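Local atomic coordinates of Rho guanine nucleotide exchange factor TIAM2 (Mus musculus, PDB entry 3A8P), a protein that activates the GTPase Rac1 by stimulating its GDP-GTP exchange, and is represented here by its PHCCEx domain, a protein- and membrane-binding module. Residues H240-V243 against C244-D247. Numbering follows the deposited sequence.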
ATOM      1  N   HIS A 240      -0.096   4.427   2.268  1.00 22.11           N
ATOM      2  CA  HIS A 240      -1.071   3.432   1.825  1.00 23.67           C
ATOM      3  C   HIS A 240      -1.994   3.084   2.997  1.00 25.26           C
ATOM      4  O   HIS A 240      -3.220   3.003   2.845  1.00 23.62           O
ATOM      5  CB  HIS A 240      -0.372   2.146   1.365  1.00 21.90           C
ATOM      6  CG  HIS A 240      -1.316   1.100   0.853  1.00 26.73           C
ATOM      7  ND1 HIS A 240      -0.996  -0.241   0.814  1.00 24.87           N
ATOM      8  CD2 HIS A 240      -2.564   1.203   0.335  1.00 26.11           C
ATOM      9  CE1 HIS A 240      -2.006  -0.918   0.297  1.00 27.93           C
ATOM     10  NE2 HIS A 240      -2.972  -0.064  -0.002  1.00 28.18           N
ATOM     11  N   ALA A 241      -1.387   2.851   4.160  1.00 24.50           N
ATOM     12  CA  ALA A 241      -2.136   2.514   5.364  1.00 26.95           C
ATOM     13  C   ALA A 241      -3.108   3.638   5.698  1.00 28.95           C
ATOM     14  O   ALA A 241      -4.241   3.384   6.120  1.00 31.96           O
ATOM     15  CB  ALA A 241      -1.185   2.279   6.529  1.00 26.20           C
ATOM     16  N   LEU A 242      -2.670   4.881   5.504  1.00 29.37           N
ATOM     17  CA  LEU A 242      -3.530   6.029   5.779  1.00 28.95           C
ATOM     18  C   LEU A 242      -4.725   6.044   4.826  1.00 27.65           C
ATOM     19  O   LEU A 242      -5.860   6.267   5.248  1.00 28.12           O
ATOM     20  CB  LEU A 242      -2.745   7.338   5.650  1.00 29.19           C
ATOM     21  CG  LEU A 242      -3.578   8.585   5.965  1.00 30.60           C
ATOM     22  CD1 LEU A 242      -4.057   8.506   7.417  1.00 28.74           C
ATOM     23  CD2 LEU A 242      -2.757   9.846   5.726  1.00 30.92           C
ATOM     24  N   VAL A 243      -4.479   5.797   3.542  1.00 27.31           N
ATOM     25  CA  VAL A 243      -5.567   5.773   2.572  1.00 26.38           C
ATOM     26  C   VAL A 243      -6.558   4.655   2.907  1.00 29.37           C
ATOM     27  O   VAL A 243      -7.772   4.818   2.751  1.00 28.52           O
ATOM     28  CB  VAL A 243      -5.043   5.579   1.127  1.00 26.47           C
ATOM     29  CG1 VAL A 243      -6.206   5.310   0.182  1.00 25.22           C
ATOM     30  CG2 VAL A 243      -4.298   6.836   0.666  1.00 26.31           C
ATOM     31  N   CYS A 244      -6.046   3.517   3.369  1.00 30.28           N
ATOM     32  CA  CYS A 244      -6.918   2.397   3.718  1.00 31.89           C
ATOM     33  C   CYS A 244      -7.767   2.705   4.943  1.00 32.54           C
ATOM     34  O   CYS A 244      -8.918   2.289   5.018  1.00 35.64           O
ATOM     35  CB  CYS A 244      -6.100   1.128   3.990  1.00 31.82           C
ATOM     36  SG  CYS A 244      -5.293   0.410   2.547  1.00 34.24           S
ATOM     37  N   SER A 245      -7.206   3.436   5.903  1.00 33.39           N
ATOM     38  CA  SER A 245      -7.943   3.753   7.121  1.00 34.50           C
ATOM     39  C   SER A 245      -9.196   4.566   6.827  1.00 34.78           C
ATOM     40  O   SER A 245     -10.108   4.625   7.641  1.00 33.75           O
ATOM     41  CB  SER A 245      -7.049   4.508   8.115  1.00 34.04           C
ATOM     42  OG  SER A 245      -6.727   5.803   7.644  1.00 38.07           O
ATOM     43  N   ARG A 246      -9.241   5.182   5.653  1.00 37.08           N
ATOM     44  CA  ARG A 246     -10.387   5.990   5.257  1.00 39.61           C
ATOM     45  C   ARG A 246     -11.451   5.165   4.541  1.00 42.88           C
ATOM     46  O   ARG A 246     -12.509   5.685   4.199  1.00 44.27           O
ATOM     47  CB  ARG A 246      -9.930   7.131   4.347  1.00 35.71           C
ATOM     48  CG  ARG A 246      -8.969   8.099   5.010  1.00 30.89           C
ATOM     49  CD  ARG A 246      -8.247   8.922   3.967  1.00 31.56           C
ATOM     50  NE  ARG A 246      -7.285   9.843   4.559  1.00 29.25           N
ATOM     51  CZ  ARG A 246      -6.410  10.555   3.857  1.00 27.51           C
ATOM     52  NH1 ARG A 246      -6.382  10.445   2.537  1.00 24.37           N
ATOM     53  NH2 ARG A 246      -5.564  11.370   4.478  1.00 25.83           N
ATOM     54  N   ASP A 247     -11.175   3.886   4.311  1.00 46.88           N
ATOM     55  CA  ASP A 247     -12.140   3.025   3.630  1.00 52.44           C
ATOM     56  C   ASP A 247     -13.174   2.450   4.596  1.00 54.38           C
ATOM     57  O   ASP A 247     -13.515   1.252   4.458  1.00 56.31           O
ATOM     58  CB  ASP A 247     -11.414   1.885   2.911  1.00 56.05           C
ATOM     59  CG  ASP A 247     -10.575   2.374   1.743  1.00 59.73           C
ATOM     60  OD1 ASP A 247     -11.158   2.958   0.806  1.00 61.20           O
ATOM     61  OD2 ASP A 247      -9.339   2.179   1.761  1.00 62.67           O
TER
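Near the C-terminal end of helix 236-245, Cys-244 N and Ser-245 N hydrogen-bond to His-240 O (2.9 Å) and Ala-241 O (3.0 Å) in i to i+4 fashion, after which the spacing tightens to i+3, with Arg-246 N on Val-243 O at 3.3 Å. Leu-242 O accepts the hydroxyl of Ser-245, OG lying 2.6 Å away. A chi1 of 68° sets that OG between its own backbone N and carbonyl carbon, folded back onto the last turn. Next to it, the extended Arg-246 chain runs past Leu-242 and lays one guanidinium face over CG of the leucine, while NH2 comes 3.4 Å from Leu-242 CD2. The same group makes a salt bridge through NH1 to Glu-189 of helix 171-206 and a hydrogen bond through NH2 to Ser-224 of helix 222-231. A methionine in place of Arg-246 would probably leave Glu-189 without its cationic mate and Leu-242 without its flat cover. Elsewhere on the turn, Cys-244 SG sits obliquely 3.9 Å from the centroid of the His-240 imidazole, whose ND1 is hydrogen-bonded to Ser-95 OG of the PH domain. The Ser-245 hydroxyl thus satisfies a carbonyl of the last turn, while the His-240 and Arg-246 side chains join this part of the CC-Ex region to the PH domain and to the long helix 171-206.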